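Side-chain contacts in N-acetyl-beta-D glucosaminidase (Rhizomucor miehei CAU432, PDB 4ZM6), which probably removes beta-linked N-acetylglucosamine with a family 3 glycoside hydrolase region and acetylates glucosamine from bound acetyl-CoA with a GCN5-related region: residues A[19-24]-A[56-61]; A[161-166]-A[214-219]; A[570-575]-A[654-659]. All coordinates share one frame; numbering follows the deposited sequence.

Contact 1. Residues A[19-24]-A[56-61]; sequences CGFDGL and QKLTHS
Leu-24, in the loop that follows strand 17-19, and Leu-58, on helix segment 56-61, are the backbone's nearest points, with CA atoms 7.0 Å apart. The contact is small, burying 122 Å² in all, and it is wholly apolar in its side chains. Phe-21 and Leu-58 reach for each other from opposite directions. The far end of the aromatic ring, atom CZ, lies 4.0 Å from Leu-58 CD1, and it is almost as close to the other branch, with Phe-21 CZ to Leu-58 CD2 at 4.1 Å. CZ therefore sits against both methyls of the leucine fork, and CD1 stands obliquely to the ring. Leu-58 CG stands anti to the backbone N (chi1 173°), which sends the fork off the helix toward the loop. Phe-21 holds CG between N and the carbonyl carbon (chi1 61°), turning the ring toward the helix. Leu-24 takes part through its backbone: its carbonyl O lies 4.1 Å from Leu-58 CD2, while its side chain ends away from the helix. Between Phe-21 and Leu-24, Gly-23 turns the loop with a positive phi of 101°, a conformation suited to glycine, and Asn-48 ND2 binds the carbonyl oxygens of both Phe-21 and Gly-23. The setting is the TIM-barrel hydrolase domain, where the loop leaving strand 17-19 meets Leu-58 of helix 52-68. Phe-21 also rests on Ile-42 and Leu-44 of the adjacent parallel strand 41-44, while Pro-26 packs on Leu-58, so the ring lies between that strand and the helix that follows it.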
# COMPACT_ATOMS: atom_id res chain seq x y z
N CYS A 19 -26.12 5.63 -28.77
CA CYS A 19 -27.48 5.14 -28.98
C CYS A 19 -27.49 3.84 -29.79
O CYS A 19 -26.68 3.66 -30.69
CB CYS A 19 -28.31 6.21 -29.71
SG CYS A 19 -28.03 7.90 -29.12
N GLY A 20 -28.43 2.96 -29.45
CA GLY A 20 -28.55 1.66 -30.11
C GLY A 20 -29.67 1.59 -31.13
O GLY A 20 -30.15 2.62 -31.61
N PHE A 21 -30.06 0.37 -31.48
CA PHE A 21 -31.13 0.11 -32.44
C PHE A 21 -31.46 -1.39 -32.47
O PHE A 21 -30.85 -2.18 -31.74
CB PHE A 21 -30.76 0.60 -33.85
CG PHE A 21 -29.53 -0.06 -34.42
CD1 PHE A 21 -29.62 -1.30 -35.05
CD2 PHE A 21 -28.29 0.55 -34.34
CE1 PHE A 21 -28.50 -1.91 -35.58
CE2 PHE A 21 -27.17 -0.06 -34.87
CZ PHE A 21 -27.27 -1.29 -35.49
N ASP A 22 -32.41 -1.76 -33.32
CA ASP A 22 -32.78 -3.17 -33.51
C ASP A 22 -32.49 -3.61 -34.94
O ASP A 22 -32.46 -2.79 -35.87
CB ASP A 22 -34.27 -3.36 -33.19
CG ASP A 22 -34.58 -4.75 -32.67
OD1 ASP A 22 -34.07 -5.74 -33.25
OD2 ASP A 22 -35.33 -4.86 -31.68
N GLY A 23 -32.25 -4.91 -35.12
CA GLY A 23 -32.01 -5.49 -36.45
C GLY A 23 -30.54 -5.73 -36.74
O GLY A 23 -29.70 -5.57 -35.86
N LEU A 24 -30.24 -6.11 -37.98
CA LEU A 24 -28.89 -6.51 -38.40
C LEU A 24 -28.35 -5.59 -39.51
O LEU A 24 -27.40 -5.94 -40.20
CB LEU A 24 -28.88 -7.97 -38.87
CG LEU A 24 -29.89 -8.91 -38.18
CD1 LEU A 24 -31.18 -9.03 -38.99
CD2 LEU A 24 -29.32 -10.29 -37.93
N GLN A 56 -19.26 -6.84 -40.09
CA GLN A 56 -18.31 -6.02 -40.84
C GLN A 56 -19.03 -5.08 -41.80
O GLN A 56 -18.65 -3.92 -41.94
CB GLN A 56 -17.33 -6.88 -41.63
CG GLN A 56 -16.22 -7.52 -40.81
CD GLN A 56 -15.04 -7.96 -41.65
OE1 GLN A 56 -14.87 -7.54 -42.79
NE2 GLN A 56 -14.19 -8.80 -41.07
N LYS A 57 -20.05 -5.61 -42.46
CA LYS A 57 -20.90 -4.82 -43.34
C LYS A 57 -21.63 -3.75 -42.54
O LYS A 57 -21.59 -2.57 -42.90
CB LYS A 57 -21.92 -5.72 -44.05
CG LYS A 57 -22.73 -5.02 -45.13
CD LYS A 57 -23.79 -5.94 -45.72
CE LYS A 57 -24.51 -5.27 -46.88
NZ LYS A 57 -25.27 -6.26 -47.69
N LEU A 58 -22.30 -4.17 -41.47
CA LEU A 58 -23.06 -3.28 -40.59
C LEU A 58 -22.23 -2.11 -40.07
O LEU A 58 -22.65 -0.96 -40.16
CB LEU A 58 -23.66 -4.07 -39.42
CG LEU A 58 -24.37 -3.29 -38.29
CD1 LEU A 58 -25.38 -2.29 -38.84
CD2 LEU A 58 -25.04 -4.25 -37.32
N THR A 59 -21.04 -2.41 -39.54
CA THR A 59 -20.15 -1.37 -39.02
C THR A 59 -19.68 -0.43 -40.12
O THR A 59 -19.63 0.79 -39.92
CB THR A 59 -18.91 -1.97 -38.31
OG1 THR A 59 -18.30 -2.95 -39.17
CG2 THR A 59 -19.31 -2.62 -36.99
N HIS A 60 -19.35 -0.99 -41.28
CA HIS A 60 -18.94 -0.20 -42.43
C HIS A 60 -20.09 0.68 -42.94
O HIS A 60 -19.87 1.83 -43.31
CB HIS A 60 -18.43 -1.10 -43.55
CG HIS A 60 -17.73 -0.34 -44.64
ND1 HIS A 60 -18.27 -0.16 -45.89
CD2 HIS A 60 -16.53 0.29 -44.65
CE1 HIS A 60 -17.44 0.55 -46.63
NE2 HIS A 60 -16.37 0.84 -45.90
N SER A 61 -21.30 0.12 -42.96
CA SER A 61 -22.49 0.86 -43.38
C SER A 61 -22.66 2.14 -42.55
O SER A 61 -22.81 3.23 -43.10
CB SER A 61 -23.74 -0.01 -43.25
OG SER A 61 -23.57 -1.28 -43.87

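Contact 2. Residues A[161-166]-A[214-219]; sequences MGLAQV and KKALEA
Leu-163 makes every apolar contact between helix segment 161-166 and segment 214-219, dividing the work between its two methyls. CD1 lies over the backbone of the second segment, 3.6 Å from Ala-216 CA, and also meets the methyl of that residue, with Leu-163 CD1 to Ala-216 CB at 4.2 Å. The Lys-215 carbonyl O, 3.6 Å from Leu-163 CD1, is a further van der Waals neighbour. CD2 reaches Ala-219, three residues on, with Leu-163 CD2 to Ala-219 CB at 4.2 Å. The small alanines allow a close approach, the CA atoms of Leu-163 and Ala-216 being 5.8 Å apart. Lys-215 adds the aliphatic root of its chain: chi1 near 180° (-172°) lays the start of the chain alongside Leu-163, with Lys-215 CG 3.8 Å from Leu-163 CD1.

Within the TIM-barrel hydrolase domain, segment 161-166 lies on helix 155-171, and the other covers the last turn of helix 211-217 and runs on into the loop, with Ala-219 in that loop. Helix 627-642 of the acetyltransferase region packs against this pair, with Arg-640 and Glu-641 touching Leu-163, and Glu-641 touching Lys-215 as well.

The polar part is slight. Bends at chi2 and chi4 turn the Lys-215 amino group toward helix 155-171, where NZ forms a long, weak ion pair with Glu-156.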
# COMPACT_ATOMS: atom_id res chain seq x y z
N MET A 161 -6.73 -7.63 -11.60
CA MET A 161 -7.30 -8.19 -12.83
C MET A 161 -7.87 -7.09 -13.72
O MET A 161 -7.78 -7.17 -14.94
CB MET A 161 -8.40 -9.20 -12.50
CG MET A 161 -7.99 -10.37 -11.60
SD MET A 161 -6.67 -11.48 -12.15
CE MET A 161 -7.17 -11.71 -13.83
N GLY A 162 -8.47 -6.07 -13.10
CA GLY A 162 -9.06 -4.95 -13.84
C GLY A 162 -8.04 -4.21 -14.69
O GLY A 162 -8.22 -4.10 -15.91
N LEU A 163 -6.99 -3.70 -14.05
CA LEU A 163 -5.87 -3.07 -14.75
C LEU A 163 -5.41 -3.89 -15.95
O LEU A 163 -5.21 -3.36 -17.04
CB LEU A 163 -4.66 -2.89 -13.82
CG LEU A 163 -4.30 -1.49 -13.34
CD1 LEU A 163 -5.27 -1.00 -12.27
CD2 LEU A 163 -2.88 -1.50 -12.81
N ALA A 164 -5.23 -5.19 -15.72
CA ALA A 164 -4.69 -6.09 -16.73
C ALA A 164 -5.55 -6.10 -17.99
O ALA A 164 -5.01 -6.13 -19.09
CB ALA A 164 -4.58 -7.49 -16.17
N GLN A 165 -6.86 -6.07 -17.81
CA GLN A 165 -7.80 -6.13 -18.93
C GLN A 165 -7.92 -4.79 -19.64
O GLN A 165 -7.98 -4.75 -20.87
CB GLN A 165 -9.18 -6.61 -18.46
CG GLN A 165 -9.22 -8.09 -18.09
CD GLN A 165 -10.55 -8.75 -18.43
OE1 GLN A 165 -11.61 -8.25 -18.07
NE2 GLN A 165 -10.49 -9.88 -19.12
N VAL A 166 -7.95 -3.70 -18.87
CA VAL A 166 -7.90 -2.36 -19.44
C VAL A 166 -6.66 -2.21 -20.33
O VAL A 166 -6.74 -1.69 -21.44
CB VAL A 166 -7.89 -1.28 -18.34
CG1 VAL A 166 -7.58 0.09 -18.93
CG2 VAL A 166 -9.23 -1.26 -17.61
N LYS A 214 -9.71 3.51 -7.92
CA LYS A 214 -8.56 4.34 -7.59
C LYS A 214 -7.31 3.82 -8.27
O LYS A 214 -6.55 4.58 -8.86
CB LYS A 214 -8.34 4.40 -6.08
CG LYS A 214 -7.30 5.43 -5.67
CD LYS A 214 -6.65 5.11 -4.33
CE LYS A 214 -5.60 6.15 -3.98
NZ LYS A 214 -5.42 6.28 -2.50
N LYS A 215 -7.10 2.51 -8.18
CA LYS A 215 -5.90 1.89 -8.73
C LYS A 215 -5.84 2.03 -10.25
O LYS A 215 -4.76 2.24 -10.80
CB LYS A 215 -5.82 0.43 -8.30
CG LYS A 215 -4.51 -0.25 -8.66
CD LYS A 215 -4.05 -1.23 -7.58
CE LYS A 215 -3.07 -2.27 -8.12
NZ LYS A 215 -3.73 -3.46 -8.74
N ALA A 216 -6.98 1.93 -10.91
CA ALA A 216 -7.04 2.08 -12.37
C ALA A 216 -6.71 3.52 -12.77
O ALA A 216 -5.87 3.74 -13.65
CB ALA A 216 -8.41 1.69 -12.88
N LEU A 217 -7.36 4.48 -12.13
CA LEU A 217 -7.12 5.90 -12.42
C LEU A 217 -5.65 6.30 -12.22
O LEU A 217 -5.13 7.13 -12.96
CB LEU A 217 -8.01 6.79 -11.55
CG LEU A 217 -9.53 6.66 -11.72
CD1 LEU A 217 -10.26 7.71 -10.88
CD2 LEU A 217 -9.93 6.75 -13.18
N GLU A 218 -5.00 5.70 -11.23
CA GLU A 218 -3.59 5.99 -10.93
C GLU A 218 -2.58 5.19 -11.76
O GLU A 218 -1.38 5.41 -11.63
CB GLU A 218 -3.31 5.74 -9.45
CG GLU A 218 -3.94 6.76 -8.51
CD GLU A 218 -3.55 6.53 -7.06
OE1 GLU A 218 -3.76 7.45 -6.24
OE2 GLU A 218 -3.05 5.43 -6.75
N ALA A 219 -3.05 4.28 -12.61
CA ALA A 219 -2.14 3.47 -13.42
C ALA A 219 -1.23 4.33 -14.31
O ALA A 219 -1.61 5.43 -14.72
CB ALA A 219 -2.92 2.48 -14.27

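Contact 3. Residues A[570-575]-A[654-659]; sequences DKINLG and PRFFPG
Ile-572 and Gly-575 of helix 569-577 pack against Phe-656 and Pro-654 in a buried, largely apolar helix-to-loop contact within the acetyltransferase region; the loop runs from strand 646-649 to strand 660-661. The backbones come nearest at Gly-575 and Pro-654, whose CA atoms are 5.6 Å apart, and 190 Å² is buried. The ring of Phe-656 meets the helix with its rim: CE1 is 4.2 Å from Ile-572 CA, which lies at the ring edge near its plane. The isoleucine side chain runs past the same corner, with Ile-572 CG1 to Phe-656 CE1 at 4.4 Å. At the end of the ring, Phe-656 CZ lies 4.2 Å from Ile-572 O and 4.6 Å from Gly-575 CA, an approach that the missing side chain of the glycine permits. With CG anti to the carbonyl carbon (chi1 -60°), the phenyl group extends from the loop to the helix. Pro-654, preceded by a cis peptide bond, applies its ring to the last carbonyl of the helix segment: its CG is 3.5 Å from Gly-575 O, a van der Waals contact. Trp-557 of helix 546-561 meets the Phe-656 ring with planes at about 35°, and touches Ile-572 too. Arg-655 turns away to a salt bridge with Asp-834, tying the loop to the second N-acetyltransferase region. Phe-657, directly after Phe-656, touches the bound acetyl-CoA, and the Phe-656 side chain lies about 7 Å from it. The contact places the loop after strand 646-649, which borders the acetyl-CoA site, against helix 569-577 of a GNAT fold.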
# COMPACT_ATOMS: atom_id res chain seq x y z
N ASP A 570 28.53 -13.29 -4.46
CA ASP A 570 28.77 -11.85 -4.59
C ASP A 570 28.42 -11.31 -5.98
O ASP A 570 28.01 -10.15 -6.11
CB ASP A 570 30.21 -11.47 -4.19
CG ASP A 570 31.27 -12.17 -5.03
OD1 ASP A 570 31.38 -13.41 -4.93
OD2 ASP A 570 31.99 -11.46 -5.77
N LYS A 571 28.56 -12.13 -7.01
CA LYS A 571 28.14 -11.73 -8.36
C LYS A 571 26.62 -11.60 -8.46
O LYS A 571 26.10 -10.63 -9.02
CB LYS A 571 28.66 -12.71 -9.41
CG LYS A 571 30.18 -12.76 -9.51
CD LYS A 571 30.76 -11.42 -9.96
CE LYS A 571 32.23 -11.30 -9.60
NZ LYS A 571 32.77 -9.97 -10.00
N ILE A 572 25.92 -12.57 -7.89
CA ILE A 572 24.47 -12.51 -7.81
C ILE A 572 24.08 -11.22 -7.09
O ILE A 572 23.26 -10.44 -7.60
CB ILE A 572 23.89 -13.76 -7.11
CG1 ILE A 572 24.07 -15.00 -8.00
CG2 ILE A 572 22.41 -13.58 -6.77
CD1 ILE A 572 23.89 -16.32 -7.28
N ASN A 573 24.69 -10.98 -5.94
CA ASN A 573 24.40 -9.78 -5.14
C ASN A 573 24.68 -8.50 -5.93
O ASN A 573 23.91 -7.54 -5.86
CB ASN A 573 25.21 -9.80 -3.85
CG ASN A 573 24.82 -8.69 -2.90
OD1 ASN A 573 23.73 -8.69 -2.32
ND2 ASN A 573 25.71 -7.72 -2.72
N LEU A 574 25.78 -8.48 -6.67
CA LEU A 574 26.09 -7.34 -7.52
C LEU A 574 24.98 -7.10 -8.55
O LEU A 574 24.43 -5.99 -8.63
CB LEU A 574 27.43 -7.57 -8.23
CG LEU A 574 27.91 -6.48 -9.19
CD1 LEU A 574 28.23 -5.19 -8.44
CD2 LEU A 574 29.13 -6.97 -9.96
N GLY A 575 24.66 -8.14 -9.33
CA GLY A 575 23.57 -8.09 -10.30
C GLY A 575 22.34 -7.47 -9.66
O GLY A 575 21.77 -6.52 -10.19
N PRO A 654 22.51 -3.60 -15.01
CA PRO A 654 23.23 -4.87 -14.89
C PRO A 654 22.43 -6.03 -15.46
O PRO A 654 21.29 -5.84 -15.89
CB PRO A 654 23.42 -5.04 -13.37
CG PRO A 654 22.33 -4.23 -12.76
CD PRO A 654 22.10 -3.08 -13.69
N ARG A 655 23.00 -7.23 -15.43
CA ARG A 655 22.46 -8.33 -16.21
C ARG A 655 23.02 -9.70 -15.86
O ARG A 655 24.22 -9.85 -15.70
CB ARG A 655 22.74 -8.06 -17.69
CG ARG A 655 22.58 -9.26 -18.62
CD ARG A 655 23.48 -9.17 -19.83
NE ARG A 655 23.58 -7.81 -20.36
CZ ARG A 655 24.38 -7.47 -21.37
NH1 ARG A 655 25.14 -8.38 -21.98
NH2 ARG A 655 24.41 -6.20 -21.77
N PHE A 656 22.12 -10.68 -15.76
CA PHE A 656 22.51 -12.09 -15.82
C PHE A 656 22.52 -12.56 -17.27
O PHE A 656 23.49 -13.15 -17.73
CB PHE A 656 21.53 -12.96 -15.04
CG PHE A 656 21.41 -12.61 -13.59
CD1 PHE A 656 22.41 -12.98 -12.69
CD2 PHE A 656 20.30 -11.95 -13.10
CE1 PHE A 656 22.30 -12.68 -11.35
CE2 PHE A 656 20.18 -11.64 -11.76
CZ PHE A 656 21.18 -12.01 -10.88
N PHE A 657 21.42 -12.29 -17.98
CA PHE A 657 21.26 -12.66 -19.39
C PHE A 657 20.61 -11.50 -20.16
O PHE A 657 19.78 -10.77 -19.61
CB PHE A 657 20.37 -13.90 -19.52
CG PHE A 657 20.80 -15.07 -18.67
CD1 PHE A 657 22.07 -15.62 -18.81
CD2 PHE A 657 19.93 -15.65 -17.76
CE1 PHE A 657 22.46 -16.71 -18.04
CE2 PHE A 657 20.32 -16.74 -16.99
CZ PHE A 657 21.58 -17.27 -17.13
N PRO A 658 20.99 -11.33 -21.44
CA PRO A 658 20.39 -10.30 -22.30
C PRO A 658 19.06 -10.75 -22.91
O PRO A 658 18.26 -9.93 -23.33
CB PRO A 658 21.42 -10.13 -23.40
CG PRO A 658 22.00 -11.49 -23.55
CD PRO A 658 22.04 -12.07 -22.17
N GLY A 659 18.88 -12.06 -22.99
CA GLY A 659 17.64 -12.66 -23.45
C GLY A 659 17.53 -14.00 -22.76
O GLY A 659 18.00 -14.15 -21.63

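The three contacts follow one another along the chain, each closing before the next opens. Contacts 1 and 2 share the TIM-barrel hydrolase domain, with centres about 31 Å apart and nearest atoms about 20 Å apart. Contact 3 belongs to the acetyltransferase region, about 31 Å from contact 2 and about 55 Å from contact 1 between centres, on the opposite side of the chain's centre from contact 1. Contact 2 lies nearest the middle of the molecule, where helix 627-642 of that region packs onto the barrel, so the hydrolase and acetyltransferase regions pack against each other there.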